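Local structure of cytoplasmic export protein 1 (3VWA) at residues F350-L362 with H384-L396. The protein binds tRNA and, as part of the nuclear tRNA export machinery, may collect tRNA from export receptors and deliver aminoacylated tRNA for translation. Numbering follows the deposited sequence.
Sequences FKLPDRQVRFLLL and HFIQGLTDSDATL
Leu396 packs among Arg355, Arg358, Phe359 and Leu362 as a knob into a hole, a worked example of how neighbouring helices pack in a HEAT-repeat solenoid. Residues 384-396, within a HEAT repeat, link helices 374-387 and 394-407; residues 350-362 run from the end of helix 342-351 into helix 355-368.

Several apolar contacts involve this knob. Leu396 CD2 lies over one face of the Phe359 ring, 4.1 Å from its centroid in a CH-pi contact, and also touches Leu362 CD1. The other methyl of Leu362, CD2, reaches Phe385 CE1 at 3.4 Å, while Phe385 also touches Thr403 and Ile407 of helix 394-407. At the surface, Lys351 CG sits over a face of the His384 imidazole.

Two arginines supply the polar contacts. Arg355, whose bends at chi2 and chi3 carry its end across to Asp391, forms a salt bridge from NH2 to Asp391 OD1 (2.7 Å), although the hydrogen bond within it is weak: the carboxylate stands nearly upright to the guanidinium, their planes 81° apart, with OD2 over the guanidinium face. That same OD2 accepts from Asp393 N at 3.1 Å, closing an Asx turn just before helix 394-407. Were Arg355 replaced by alanine, Asp391 would probably lose its cationic mate and Leu396 the cover of the CG and CD methylenes.

Arg358, more deeply buried, sends CG out anti to its own amide nitrogen (chi1 176°), then folds back so that its guanidinium enters between the two segments. Phe350 O, of its own segment, holds NH1 at 3.0 Å, almost exactly in the guanidinium plane; the link across to 384-396 is a water that accepts from NH2 and passes a 2.6 Å hydrogen bond on to Phe385 O.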
ATOM      1  N   PHE A 350       6.356  10.228 -15.609  1.00 28.24           N
ATOM      2  CA  PHE A 350       6.404   9.859 -17.048  1.00 29.47           C
ATOM      3  C   PHE A 350       6.874  10.990 -17.965  1.00 31.42           C
ATOM      4  O   PHE A 350       7.545  10.744 -18.976  1.00 29.86           O
ATOM      5  CB  PHE A 350       5.057   9.258 -17.523  1.00 26.17           C
ATOM      6  CG  PHE A 350       4.996   7.732 -17.402  1.00 29.73           C
ATOM      7  CD1 PHE A 350       5.507   6.919 -18.421  1.00 29.89           C
ATOM      8  CD2 PHE A 350       4.511   7.114 -16.244  1.00 26.61           C
ATOM      9  CE1 PHE A 350       5.521   5.522 -18.325  1.00 29.37           C
ATOM     10  CE2 PHE A 350       4.501   5.713 -16.149  1.00 30.17           C
ATOM     11  CZ  PHE A 350       4.988   4.908 -17.192  1.00 27.12           C
ATOM     12  N   LYS A 351       6.563  12.225 -17.584  1.00 36.33           N
ATOM     13  CA  LYS A 351       7.045  13.405 -18.292  1.00 37.03           C
ATOM     14  C   LYS A 351       8.521  13.676 -17.985  1.00 40.25           C
ATOM     15  O   LYS A 351       9.156  14.429 -18.702  1.00 40.67           O
ATOM     16  CB  LYS A 351       6.273  14.664 -17.875  1.00 39.94           C
ATOM     17  CG  LYS A 351       4.783  14.736 -18.168  1.00 46.08           C
ATOM     18  CD  LYS A 351       4.303  16.126 -17.768  1.00 50.11           C
ATOM     19  CE  LYS A 351       2.967  16.494 -18.390  1.00 56.04           C
ATOM     20  NZ  LYS A 351       1.808  15.924 -17.637  1.00 54.64           N
ATOM     21  N   LEU A 352       9.075  13.101 -16.919  1.00 42.94           N
ATOM     22  CA  LEU A 352      10.515  13.324 -16.628  1.00 45.02           C
ATOM     23  C   LEU A 352      11.442  12.772 -17.714  1.00 46.95           C
ATOM     24  O   LEU A 352      11.282  11.649 -18.142  1.00 46.85           O
ATOM     25  CB  LEU A 352      10.918  12.704 -15.309  1.00 44.04           C
ATOM     26  CG  LEU A 352      10.460  13.461 -14.094  1.00 46.19           C
ATOM     27  CD1 LEU A 352      10.706  12.538 -12.928  1.00 42.66           C
ATOM     28  CD2 LEU A 352      11.245  14.768 -13.965  1.00 45.22           C
ATOM     29  N   PRO A 353      12.424  13.565 -18.167  1.00 51.68           N
ATOM     30  CA  PRO A 353      13.154  12.920 -19.264  1.00 50.53           C
ATOM     31  C   PRO A 353      14.229  11.939 -18.782  1.00 50.72           C
ATOM     32  O   PRO A 353      14.967  11.397 -19.609  1.00 58.65           O
ATOM     33  CB  PRO A 353      13.729  14.114 -20.072  1.00 47.88           C
ATOM     34  CG  PRO A 353      12.941  15.310 -19.608  1.00 53.22           C
ATOM     35  CD  PRO A 353      12.594  15.028 -18.161  1.00 49.05           C
ATOM     36  N   ASP A 354      14.294  11.676 -17.474  1.00 47.18           N
ATOM     37  CA  ASP A 354      15.277  10.715 -16.957  1.00 44.85           C
ATOM     38  C   ASP A 354      15.032   9.237 -17.346  1.00 35.90           C
ATOM     39  O   ASP A 354      13.998   8.680 -17.056  1.00 33.35           O
ATOM     40  CB  ASP A 354      15.426  10.813 -15.447  1.00 46.16           C
ATOM     41  CG  ASP A 354      16.758  10.301 -14.994  1.00 49.23           C
ATOM     42  OD1 ASP A 354      16.836   9.268 -14.310  1.00 57.22           O
ATOM     43  OD2 ASP A 354      17.757  10.916 -15.390  1.00 56.43           O
ATOM     44  N   ARG A 355      16.033   8.631 -17.953  1.00 31.87           N
ATOM     45  CA  ARG A 355      16.004   7.263 -18.470  1.00 33.29           C
ATOM     46  C   ARG A 355      15.863   6.227 -17.363  1.00 32.72           C
ATOM     47  O   ARG A 355      15.136   5.263 -17.489  1.00 37.40           O
ATOM     48  CB  ARG A 355      17.348   7.029 -19.147  1.00 38.33           C
ATOM     49  CG  ARG A 355      17.402   5.977 -20.222  1.00 41.06           C
ATOM     50  CD  ARG A 355      17.282   6.732 -21.517  1.00 43.71           C
ATOM     51  NE  ARG A 355      18.562   7.087 -22.086  1.00 39.38           N
ATOM     52  CZ  ARG A 355      18.746   8.014 -23.025  1.00 44.04           C
ATOM     53  NH1 ARG A 355      19.979   8.262 -23.467  1.00 46.59           N
ATOM     54  NH2 ARG A 355      17.719   8.705 -23.521  1.00 43.18           N
ATOM     55  N   GLN A 356      16.589   6.424 -16.273  1.00 31.55           N
ATOM     56  CA  GLN A 356      16.556   5.499 -15.162  1.00 31.08           C
ATOM     57  C   GLN A 356      15.201   5.506 -14.418  1.00 29.01           C
ATOM     58  O   GLN A 356      14.784   4.502 -13.826  1.00 26.48           O
ATOM     59  CB  GLN A 356      17.741   5.839 -14.233  1.00 32.68           C
ATOM     60  CG  GLN A 356      19.105   5.526 -14.878  1.00 34.63           C
ATOM     61  CD  GLN A 356      19.152   4.177 -15.628  1.00 37.15           C
ATOM     62  OE1 GLN A 356      18.776   3.114 -15.094  1.00 44.28           O
ATOM     63  NE2 GLN A 356      19.644   4.215 -16.875  1.00 37.52           N
ATOM     64  N   VAL A 357      14.540   6.659 -14.425  1.00 25.58           N
ATOM     65  CA  VAL A 357      13.195   6.764 -13.952  1.00 27.35           C
ATOM     66  C   VAL A 357      12.255   5.898 -14.812  1.00 28.43           C
ATOM     67  O   VAL A 357      11.480   5.102 -14.296  1.00 27.11           O
ATOM     68  CB  VAL A 357      12.685   8.234 -13.961  1.00 27.49           C
ATOM     69  CG1 VAL A 357      11.191   8.286 -13.730  1.00 25.62           C
ATOM     70  CG2 VAL A 357      13.382   9.064 -12.868  1.00 31.71           C
ATOM     71  N   ARG A 358      12.303   6.136 -16.111  1.00 29.57           N
ATOM     72  CA  ARG A 358      11.461   5.463 -17.070  1.00 30.81           C
ATOM     73  C   ARG A 358      11.677   3.922 -17.019  1.00 29.34           C
ATOM     74  O   ARG A 358      10.704   3.184 -17.024  1.00 27.33           O
ATOM     75  CB  ARG A 358      11.715   6.009 -18.478  1.00 27.24           C
ATOM     76  CG  ARG A 358      10.924   5.264 -19.550  1.00 31.00           C
ATOM     77  CD  ARG A 358       9.417   5.456 -19.388  1.00 30.17           C
ATOM     78  NE  ARG A 358       9.009   6.847 -19.642  1.00 30.30           N
ATOM     79  CZ  ARG A 358       8.826   7.404 -20.850  1.00 34.78           C
ATOM     80  NH1 ARG A 358       8.396   8.681 -20.950  1.00 32.18           N
ATOM     81  NH2 ARG A 358       9.029   6.681 -21.961  1.00 28.62           N
ATOM     82  N   PHE A 359      12.917   3.437 -16.925  1.00 28.31           N
ATOM     83  CA  PHE A 359      13.096   1.974 -16.707  1.00 29.69           C
ATOM     84  C   PHE A 359      12.315   1.522 -15.435  1.00 29.68           C
ATOM     85  O   PHE A 359      11.678   0.451 -15.380  1.00 25.40           O
ATOM     86  CB  PHE A 359      14.578   1.644 -16.504  1.00 30.42           C
ATOM     87  CG  PHE A 359      15.404   1.570 -17.785  1.00 32.45           C
ATOM     88  CD1 PHE A 359      15.137   0.602 -18.771  1.00 32.37           C
ATOM     89  CD2 PHE A 359      16.502   2.434 -17.975  1.00 29.19           C
ATOM     90  CE1 PHE A 359      15.940   0.521 -19.922  1.00 30.45           C
ATOM     91  CE2 PHE A 359      17.274   2.371 -19.135  1.00 28.91           C
ATOM     92  CZ  PHE A 359      17.001   1.403 -20.098  1.00 29.48           C
ATOM     93  N   LEU A 360      12.379   2.345 -14.380  1.00 25.52           N
ATOM     94  CA  LEU A 360      11.713   1.939 -13.150  1.00 26.31           C
ATOM     95  C   LEU A 360      10.181   1.843 -13.370  1.00 27.81           C
ATOM     96  O   LEU A 360       9.543   0.879 -12.872  1.00 22.96           O
ATOM     97  CB  LEU A 360      12.051   2.880 -11.998  1.00 23.79           C
ATOM     98  CG  LEU A 360      11.296   2.641 -10.709  1.00 26.14           C
ATOM     99  CD1 LEU A 360      11.439   1.241 -10.036  1.00 21.75           C
ATOM    100  CD2 LEU A 360      11.697   3.767  -9.782  1.00 24.07           C
ATOM    101  N   LEU A 361       9.626   2.833 -14.096  1.00 22.94           N
ATOM    102  CA  LEU A 361       8.200   2.923 -14.334  1.00 26.38           C
ATOM    103  C   LEU A 361       7.734   1.789 -15.252  1.00 26.03           C
ATOM    104  O   LEU A 361       6.636   1.251 -15.103  1.00 27.22           O
ATOM    105  CB  LEU A 361       7.875   4.247 -15.058  1.00 26.48           C
ATOM    106  CG  LEU A 361       8.011   5.556 -14.284  1.00 27.25           C
ATOM    107  CD1 LEU A 361       7.928   6.760 -15.224  1.00 24.28           C
ATOM    108  CD2 LEU A 361       6.937   5.610 -13.203  1.00 23.41           C
ATOM    109  N   LEU A 362       8.573   1.441 -16.225  1.00 26.42           N
ATOM    110  CA  LEU A 362       8.210   0.367 -17.112  1.00 28.08           C
ATOM    111  C   LEU A 362       8.028  -0.919 -16.318  1.00 28.22           C
ATOM    112  O   LEU A 362       7.066  -1.619 -16.565  1.00 30.49           O
ATOM    113  CB  LEU A 362       9.221   0.205 -18.270  1.00 24.12           C
ATOM    114  CG  LEU A 362       9.313   1.300 -19.307  1.00 24.87           C
ATOM    115  CD1 LEU A 362      10.464   0.981 -20.250  1.00 25.28           C
ATOM    116  CD2 LEU A 362       8.061   1.545 -20.136  1.00 23.87           C
ATOM    117  N   HIS A 384       3.503   9.450 -23.372  1.00 33.04           N
ATOM    118  CA  HIS A 384       4.935   9.573 -22.979  1.00 33.95           C
ATOM    119  C   HIS A 384       5.557   8.227 -22.983  1.00 29.05           C
ATOM    120  O   HIS A 384       6.715   8.022 -23.404  1.00 27.81           O
ATOM    121  CB  HIS A 384       5.047  10.204 -21.582  1.00 39.37           C
ATOM    122  CG  HIS A 384       4.358  11.540 -21.475  1.00 44.20           C
ATOM    123  ND1 HIS A 384       3.278  11.751 -20.691  1.00 48.11           N
ATOM    124  CD2 HIS A 384       4.622  12.745 -22.113  1.00 46.66           C
ATOM    125  CE1 HIS A 384       2.885  13.026 -20.812  1.00 49.64           C
ATOM    126  NE2 HIS A 384       3.704  13.635 -21.682  1.00 48.90           N
ATOM    127  N   PHE A 385       4.786   7.257 -22.511  1.00 30.48           N
ATOM    128  CA  PHE A 385       5.256   5.902 -22.504  1.00 29.75           C
ATOM    129  C   PHE A 385       5.840   5.503 -23.869  1.00 34.12           C
ATOM    130  O   PHE A 385       6.950   4.955 -23.979  1.00 32.26           O
ATOM    131  CB  PHE A 385       4.110   5.005 -22.107  1.00 29.66           C
ATOM    132  CG  PHE A 385       4.302   3.576 -22.508  1.00 28.71           C
ATOM    133  CD1 PHE A 385       5.053   2.698 -21.709  1.00 28.48           C
ATOM    134  CD2 PHE A 385       3.738   3.103 -23.705  1.00 28.73           C
ATOM    135  CE1 PHE A 385       5.223   1.367 -22.079  1.00 24.73           C
ATOM    136  CE2 PHE A 385       3.891   1.776 -24.058  1.00 26.17           C
ATOM    137  CZ  PHE A 385       4.646   0.927 -23.254  1.00 26.46           C
ATOM    138  N   ILE A 386       5.080   5.807 -24.911  1.00 31.95           N
ATOM    139  CA  ILE A 386       5.354   5.287 -26.248  1.00 31.68           C
ATOM    140  C   ILE A 386       6.551   5.927 -26.924  1.00 29.25           C
ATOM    141  O   ILE A 386       7.214   5.290 -27.712  1.00 33.14           O
ATOM    142  CB  ILE A 386       4.063   5.371 -27.163  1.00 26.27           C
ATOM    143  CG1 ILE A 386       4.168   4.404 -28.341  1.00 26.99           C
ATOM    144  CG2 ILE A 386       3.687   6.804 -27.535  1.00 26.41           C
ATOM    145  CD1 ILE A 386       4.276   2.970 -27.857  1.00 26.85           C
ATOM    146  N   GLN A 387       6.827   7.181 -26.604  1.00 34.05           N
ATOM    147  CA  GLN A 387       8.037   7.868 -27.086  1.00 36.21           C
ATOM    148  C   GLN A 387       9.252   7.095 -26.656  1.00 34.42           C
ATOM    149  O   GLN A 387      10.317   7.224 -27.266  1.00 36.68           O
ATOM    150  CB  GLN A 387       8.132   9.312 -26.545  1.00 41.41           C
ATOM    151  CG  GLN A 387       7.068  10.270 -27.059  1.00 43.38           C
ATOM    152  CD  GLN A 387       6.599   9.928 -28.470  1.00 49.55           C
ATOM    153  OE1 GLN A 387       7.050  10.499 -29.451  1.00 50.48           O
ATOM    154  NE2 GLN A 387       5.677   8.982 -28.570  1.00 55.84           N
ATOM    155  N   GLY A 388       9.116   6.292 -25.609  1.00 29.96           N
ATOM    156  CA  GLY A 388      10.244   5.380 -25.251  1.00 35.49           C
ATOM    157  C   GLY A 388      10.796   4.637 -26.477  1.00 35.42           C
ATOM    158  O   GLY A 388      11.980   4.262 -26.528  1.00 32.80           O
ATOM    159  N   LEU A 389       9.955   4.450 -27.496  1.00 32.95           N
ATOM    160  CA  LEU A 389      10.412   3.631 -28.656  1.00 33.61           C
ATOM    161  C   LEU A 389      11.381   4.359 -29.518  1.00 32.50           C
ATOM    162  O   LEU A 389      12.136   3.738 -30.282  1.00 30.66           O
ATOM    163  CB  LEU A 389       9.250   3.145 -29.543  1.00 28.58           C
ATOM    164  CG  LEU A 389       8.300   2.132 -28.943  1.00 26.89           C
ATOM    165  CD1 LEU A 389       7.110   2.002 -29.903  1.00 29.55           C
ATOM    166  CD2 LEU A 389       8.991   0.785 -28.731  1.00 29.53           C
ATOM    167  N   THR A 390      11.380   5.684 -29.373  1.00 36.73           N
ATOM    168  CA  THR A 390      12.182   6.525 -30.237  1.00 41.39           C
ATOM    169  C   THR A 390      13.381   7.113 -29.511  1.00 43.16           C
ATOM    170  O   THR A 390      14.111   7.906 -30.086  1.00 50.16           O
ATOM    171  CB  THR A 390      11.341   7.652 -30.888  1.00 43.62           C
ATOM    172  OG1 THR A 390      10.894   8.563 -29.879  1.00 48.27           O
ATOM    173  CG2 THR A 390      10.134   7.087 -31.638  1.00 39.76           C
ATOM    174  N   ASP A 391      13.581   6.721 -28.254  1.00 44.76           N
ATOM    175  CA  ASP A 391      14.725   7.138 -27.432  1.00 39.38           C
ATOM    176  C   ASP A 391      16.027   6.572 -28.022  1.00 39.81           C
ATOM    177  O   ASP A 391      15.999   5.553 -28.704  1.00 35.61           O
ATOM    178  CB  ASP A 391      14.518   6.625 -26.002  1.00 41.69           C
ATOM    179  CG  ASP A 391      15.519   7.211 -24.989  1.00 41.76           C
ATOM    180  OD1 ASP A 391      15.273   8.300 -24.467  1.00 47.50           O
ATOM    181  OD2 ASP A 391      16.530   6.564 -24.682  1.00 44.05           O
ATOM    182  N   SER A 392      17.170   7.221 -27.731  1.00 40.47           N
ATOM    183  CA  SER A 392      18.437   6.874 -28.344  1.00 37.49           C
ATOM    184  C   SER A 392      19.049   5.655 -27.736  1.00 38.13           C
ATOM    185  O   SER A 392      19.858   5.001 -28.374  1.00 34.54           O
ATOM    186  CB  SER A 392      19.440   8.055 -28.292  1.00 41.42           C
ATOM    187  OG  SER A 392      19.905   8.313 -26.965  1.00 43.12           O
ATOM    188  N   ASP A 393      18.700   5.361 -26.487  1.00 42.00           N
ATOM    189  CA  ASP A 393      19.230   4.175 -25.802  1.00 37.32           C
ATOM    190  C   ASP A 393      18.397   2.952 -26.267  1.00 38.73           C
ATOM    191  O   ASP A 393      17.170   2.920 -26.115  1.00 40.44           O
ATOM    192  CB  ASP A 393      19.120   4.396 -24.286  1.00 36.12           C
ATOM    193  CG  ASP A 393      19.746   3.281 -23.485  1.00 39.81           C
ATOM    194  OD1 ASP A 393      20.932   3.373 -23.047  1.00 54.92           O
ATOM    195  OD2 ASP A 393      19.099   2.257 -23.316  1.00 36.00           O
ATOM    196  N   ALA A 394      19.057   1.964 -26.865  1.00 38.75           N
ATOM    197  CA  ALA A 394      18.378   0.823 -27.466  1.00 32.99           C
ATOM    198  C   ALA A 394      17.707  -0.019 -26.404  1.00 35.37           C
ATOM    199  O   ALA A 394      16.668  -0.671 -26.644  1.00 37.60           O
ATOM    200  CB  ALA A 394      19.361  -0.017 -28.266  1.00 29.86           C
ATOM    201  N   THR A 395      18.257   0.024 -25.201  1.00 35.76           N
ATOM    202  CA  THR A 395      17.672  -0.762 -24.098  1.00 33.04           C
ATOM    203  C   THR A 395      16.349  -0.133 -23.599  1.00 29.70           C
ATOM    204  O   THR A 395      15.379  -0.874 -23.239  1.00 24.79           O
ATOM    205  CB  THR A 395      18.701  -1.035 -22.980  1.00 31.50           C
ATOM    206  OG1 THR A 395      19.248   0.218 -22.575  1.00 40.87           O
ATOM    207  CG2 THR A 395      19.844  -1.831 -23.516  1.00 27.59           C
ATOM    208  N   LEU A 396      16.258   1.204 -23.607  1.00 30.62           N
ATOM    209  CA  LEU A 396      14.957   1.808 -23.274  1.00 29.85           C
ATOM    210  C   LEU A 396      13.938   1.478 -24.386  1.00 29.68           C
ATOM    211  O   LEU A 396      12.779   1.124 -24.095  1.00 31.24           O
ATOM    212  CB  LEU A 396      15.029   3.319 -23.059  1.00 31.18           C
ATOM    213  CG  LEU A 396      14.274   3.944 -21.876  1.00 37.42           C
ATOM    214  CD1 LEU A 396      13.676   5.300 -22.205  1.00 41.09           C
ATOM    215  CD2 LEU A 396      13.212   3.037 -21.269  1.00 40.44           C
TER
HETATM  216  O   HOH W   1       8.806   4.024 -22.343  1.00 21.66           O